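Local coordinates for UPF0255 protein frsA (Vibrio vulnificus, PDB 4I4C) that probably hydrolyses carboxylic esters and has the alpha/beta-hydrolase fold, though its natural substrate is not established, at residues Leu202-Leu205 with Gln206-Trp210; Cys292-Gly296 with Ala297-Asp301. One frame throughout, in Å; residues are numbered along the deposited sequence.

Contact 1: residues Leu202-Leu205 with Gln206-Trp210; sequences LDSL and QTDMW. With 6NA (hexanoic acid), chain D.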
loop_
_atom_site.group_PDB
_atom_site.type_symbol
_atom_site.label_atom_id
_atom_site.label_comp_id
_atom_site.label_asym_id
_atom_site.label_seq_id
_atom_site.Cartn_x
_atom_site.Cartn_y
_atom_site.Cartn_z
ATOM N N LEU A 202 -1.471 -0.520 -4.570
ATOM C CA LEU A 202 -0.514 -1.065 -5.543
ATOM C C LEU A 202 0.927 -0.526 -5.470
ATOM O O LEU A 202 1.828 -1.121 -6.054
ATOM C CB LEU A 202 -1.052 -0.911 -6.973
ATOM C CG LEU A 202 -2.319 -1.718 -7.288
ATOM C CD1 LEU A 202 -2.877 -1.330 -8.652
ATOM C CD2 LEU A 202 -2.036 -3.221 -7.238
ATOM N N ASP A 203 1.149 0.580 -4.764
ATOM C CA ASP A 203 2.508 1.116 -4.619
ATOM C C ASP A 203 3.029 1.088 -3.180
ATOM O O ASP A 203 3.994 1.784 -2.839
ATOM C CB ASP A 203 2.653 2.513 -5.250
ATOM C CG ASP A 203 1.679 3.527 -4.679
ATOM O OD1 ASP A 203 1.278 3.406 -3.510
ATOM O OD2 ASP A 203 1.318 4.471 -5.411
ATOM N N SER A 204 2.384 0.281 -2.339
ATOM C CA SER A 204 2.877 0.077 -0.980
ATOM C C SER A 204 3.395 -1.350 -0.859
ATOM O O SER A 204 3.108 -2.194 -1.707
ATOM C CB SER A 204 1.742 0.295 0.038
ATOM O OG SER A 204 1.434 1.674 0.215
ATOM N N LEU A 205 4.146 -1.620 0.198
ATOM C CA LEU A 205 4.527 -2.983 0.536
ATOM C C LEU A 205 3.815 -3.325 1.841
ATOM O O LEU A 205 3.477 -2.429 2.623
ATOM C CB LEU A 205 6.052 -3.099 0.723
ATOM C CG LEU A 205 7.033 -2.612 -0.350
ATOM C CD1 LEU A 205 8.457 -2.750 0.178
ATOM C CD2 LEU A 205 6.894 -3.351 -1.679
ATOM N N GLN A 206 3.605 -4.615 2.096
ATOM C CA GLN A 206 2.856 -5.039 3.279
ATOM C C GLN A 206 3.556 -4.678 4.590
ATOM O O GLN A 206 2.943 -4.652 5.668
ATOM C CB GLN A 206 2.569 -6.538 3.210
ATOM C CG GLN A 206 3.792 -7.430 3.243
ATOM C CD GLN A 206 3.386 -8.877 3.395
ATOM O OE1 GLN A 206 3.107 -9.325 4.496
ATOM N NE2 GLN A 206 3.318 -9.605 2.287
ATOM N N THR A 207 4.848 -4.381 4.479
ATOM C CA THR A 207 5.667 -4.036 5.627
ATOM C C THR A 207 5.601 -2.524 5.942
ATOM O O THR A 207 6.336 -2.036 6.790
ATOM C CB THR A 207 7.146 -4.521 5.421
ATOM O OG1 THR A 207 7.578 -4.192 4.104
ATOM C CG2 THR A 207 7.256 -6.041 5.583
ATOM N N ASP A 208 4.709 -1.791 5.275
ATOM C CA ASP A 208 4.631 -0.336 5.455
ATOM C C ASP A 208 3.598 0.086 6.502
ATOM O O ASP A 208 3.265 1.262 6.585
ATOM C CB ASP A 208 4.295 0.386 4.129
ATOM C CG ASP A 208 5.369 0.217 3.062
ATOM O OD1 ASP A 208 6.446 -0.322 3.382
ATOM O OD2 ASP A 208 5.127 0.624 1.900
ATOM N N MET A 209 3.113 -0.851 7.315
ATOM C CA MET A 209 1.989 -0.557 8.216
ATOM C C MET A 209 2.226 -0.945 9.670
ATOM O O MET A 209 1.269 -1.173 10.419
ATOM C CB MET A 209 0.718 -1.249 7.702
ATOM C CG MET A 209 0.261 -0.718 6.351
ATOM S SD MET A 209 -0.980 -1.745 5.541
ATOM C CE MET A 209 -0.055 -3.257 5.223
ATOM N N TRP A 210 3.501 -1.037 10.052
ATOM C CA TRP A 210 3.893 -1.342 11.418
ATOM C C TRP A 210 3.201 -0.471 12.473
ATOM O O TRP A 210 2.796 -0.971 13.512
ATOM C CB TRP A 210 5.417 -1.253 11.590
ATOM C CG TRP A 210 5.798 -1.260 13.028
ATOM C CD1 TRP A 210 6.289 -0.217 13.752
ATOM C CD2 TRP A 210 5.678 -2.361 13.934
ATOM N NE1 TRP A 210 6.500 -0.605 15.056
ATOM C CE2 TRP A 210 6.129 -1.916 15.194
ATOM C CE3 TRP A 210 5.243 -3.683 13.799
ATOM C CZ2 TRP A 210 6.151 -2.742 16.313
ATOM C CZ3 TRP A 210 5.263 -4.506 14.919
ATOM C CH2 TRP A 210 5.713 -4.031 16.156
HETATM C CA 6NA D . -4.770 2.633 -6.439
HETATM C C 6NA D . -3.776 2.141 -5.447
HETATM O O 6NA D . -3.914 1.104 -4.859
HETATM C CB 6NA D . -4.285 2.672 -7.824
HETATM C CG 6NA D . -5.218 3.016 -8.871
HETATM C CD 6NA D . -5.767 4.363 -8.898
HETATM C C6 6NA D . -4.960 5.344 -9.584
HETATM O OXT 6NA D . -2.804 2.787 -5.201
HETATM O O HOH W 1 3.417 2.680 1.953
#
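Asp208 OD2 is gripped by the backbone N-H of Leu205 and by a water. The bond from Leu205 N to Asp208 OD2 is 3.0 Å long and nearly straight (178°), and the N-H arrives from above the carboxylate plane. The water donates to Asp208 OD2 at 2.7 Å and also bonds Ser204 OG at 2.8 Å, tying the two side chains together. Asp208 CG lies beside its own backbone N (chi1 -64°), which turns the carboxylate back over Leu205. In return, Asp208 N donates to Leu205 O at 3.0 Å. This bond closes a type I beta turn with Gln206 and Thr207 at its corners. The side chain thus clamps the same residue that the turn already holds. At the other end of the stretch, Leu202 N donates to the hexanoic acid O at 2.9 Å. Phe273 N also bonds the acid, so two backbone N-H groups meet it, consistent with the oxyanion hole of alpha/beta hydrolases. Asp208 OD1 is held by Ser133. Leu205 and Thr207 rest on helix 144-163 and Leu202 on helix 314-323, while the whole loop links strand 193-199 to helix 210-217.

Contact 2: residues Cys292-Gly296 with Ala297-Asp301; sequences CVILG and APIHD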
loop_
_atom_site.group_PDB
_atom_site.type_symbol
_atom_site.label_atom_id
_atom_site.label_comp_id
_atom_site.label_asym_id
_atom_site.label_seq_id
_atom_site.Cartn_x
_atom_site.Cartn_y
_atom_site.Cartn_z
ATOM N N CYS A 292 -15.407 -4.801 8.281
ATOM C CA CYS A 292 -14.526 -4.303 7.231
ATOM C C CYS A 292 -14.435 -2.772 7.271
ATOM O O CYS A 292 -15.431 -2.080 7.485
ATOM C CB CYS A 292 -14.990 -4.787 5.843
ATOM S SG CYS A 292 -13.985 -4.145 4.435
ATOM N N VAL A 293 -13.227 -2.245 7.086
ATOM C CA VAL A 293 -13.018 -0.807 7.038
ATOM C C VAL A 293 -12.081 -0.514 5.872
ATOM O O VAL A 293 -11.053 -1.179 5.711
ATOM C CB VAL A 293 -12.373 -0.278 8.336
ATOM C CG1 VAL A 293 -12.231 1.236 8.287
ATOM C CG2 VAL A 293 -13.178 -0.701 9.555
ATOM N N ILE A 294 -12.443 0.467 5.062
ATOM C CA ILE A 294 -11.635 0.849 3.922
ATOM C C ILE A 294 -11.357 2.352 3.920
ATOM O O ILE A 294 -12.167 3.137 4.387
ATOM C CB ILE A 294 -12.280 0.418 2.582
ATOM C CG1 ILE A 294 -13.643 1.095 2.379
ATOM C CG2 ILE A 294 -12.428 -1.107 2.511
ATOM C CD1 ILE A 294 -14.175 0.949 0.939
ATOM N N LEU A 295 -10.185 2.754 3.425
ATOM C CA LEU A 295 -9.874 4.172 3.327
ATOM C C LEU A 295 -9.277 4.468 1.962
ATOM O O LEU A 295 -8.317 3.816 1.549
ATOM C CB LEU A 295 -8.917 4.598 4.451
ATOM C CG LEU A 295 -8.430 6.056 4.460
ATOM C CD1 LEU A 295 -9.563 7.072 4.365
ATOM C CD2 LEU A 295 -7.572 6.336 5.698
ATOM N N GLY A 296 -9.836 5.455 1.266
ATOM C CA GLY A 296 -9.290 5.882 -0.020
ATOM C C GLY A 296 -9.353 4.853 -1.147
ATOM O O GLY A 296 -8.533 4.883 -2.067
ATOM N N ALA A 297 -10.331 3.950 -1.091
ATOM C CA ALA A 297 -10.451 2.874 -2.081
ATOM C C ALA A 297 -11.070 3.341 -3.409
ATOM O O ALA A 297 -12.075 4.071 -3.415
ATOM C CB ALA A 297 -11.249 1.691 -1.488
ATOM N N PRO A 298 -10.467 2.930 -4.543
ATOM C CA PRO A 298 -11.030 3.209 -5.874
ATOM C C PRO A 298 -12.130 2.208 -6.204
ATOM O O PRO A 298 -11.911 1.293 -7.010
ATOM C CB PRO A 298 -9.834 2.994 -6.814
ATOM C CG PRO A 298 -8.986 1.983 -6.104
ATOM C CD PRO A 298 -9.156 2.259 -4.621
ATOM N N ILE A 299 -13.295 2.379 -5.585
ATOM C CA ILE A 299 -14.398 1.422 -5.705
ATOM C C ILE A 299 -14.943 1.301 -7.120
ATOM O O ILE A 299 -15.203 0.199 -7.607
ATOM C CB ILE A 299 -15.560 1.790 -4.767
ATOM C CG1 ILE A 299 -15.147 1.668 -3.300
ATOM C CG2 ILE A 299 -16.786 0.925 -5.049
ATOM C CD1 ILE A 299 -14.432 0.385 -2.956
ATOM N N HIS A 300 -15.133 2.436 -7.777
ATOM C CA HIS A 300 -15.791 2.435 -9.071
ATOM C C HIS A 300 -15.404 3.599 -9.974
ATOM O O HIS A 300 -15.008 3.387 -11.128
ATOM C CB HIS A 300 -17.316 2.441 -8.906
ATOM C CG HIS A 300 -18.058 2.799 -10.163
ATOM N ND1 HIS A 300 -18.164 1.939 -11.238
ATOM C CD2 HIS A 300 -18.724 3.926 -10.515
ATOM C CE1 HIS A 300 -18.869 2.520 -12.195
ATOM N NE2 HIS A 300 -19.223 3.725 -11.781
ATOM N N ASP A 301 -15.542 4.821 -9.457
ATOM C CA ASP A 301 -15.556 6.010 -10.313
ATOM C C ASP A 301 -14.347 6.138 -11.242
ATOM O O ASP A 301 -14.509 6.233 -12.454
ATOM C CB ASP A 301 -15.738 7.295 -9.498
ATOM C CG ASP A 301 -16.057 8.488 -10.373
ATOM O OD1 ASP A 301 -17.232 8.643 -10.767
ATOM O OD2 ASP A 301 -15.131 9.263 -10.681
#
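Ile294 carries CG1 between its backbone N and carbonyl carbon (chi1 62°), and the extended end of the chain sends CD1 out from the flank of the strand, to meet Ala297 and Ile299 of the loop that follows. Ile299 answers with CG1 beside its own N (chi1 -65°), and its CD1 bends back toward the strand. The two methyls meet with Ile294 CD1 3.9 Å from Ile299 CD1, and the two side chains cross at about a right angle. Ala297 fills the corner between them. Its CB is 3.9 Å from Ile294 CD1 and 3.7 Å from Ile299 CD1. Three methyl groups therefore form a small triangle, and the contact is wholly apolar. The backbone makes this possible at Gly296, whose positive phi (65°) turns the chain out of strand 291-295. The strand belongs to the mainly parallel sheet of the alpha/beta hydrolase fold, between strands 266-271 and 358-363. Its carboxyl end leads into a loop beside the ligand pockets. Leu295 points away from the methyl cluster and lines the pocket that holds the polyether. Pro298 follows the bend as the centre of an inverse gamma turn, closed by a weak bond from Ile299 N to Ala297 O at 3.0 Å. That tight turn carries Ile299 round to face Ile294. Ala297 O is also bonded by Ser369 OG. The Pro298 ring comes within about 4 Å of the hexanoic acid. Ile299 also packs on Val377 of helix 371-379, and Ile294 touches Asn374 of the same helix.

How the contacts relate
Both contacts are buried, at strands of the same sheet. Contact 1 lies wholly in the loop after strand 193-199, while contact 2 joins the end of strand 291-295 to the loop after it. Their centres lie about 17 Å apart and their nearest atoms about 7 Å apart, without touching. Contact 1 is near the middle of the chain and contact 2 farther out. The chemistry differs. Contact 1 is polar, held by a carboxylate, backbone N-H groups and a water. Contact 2 is a cluster of methyl groups. They rest on different helices, 144-163 and 314-323 for contact 1 and 371-379 for contact 2. Both approach the hexanoic acid, one by a hydrogen bond and one by a proline ring.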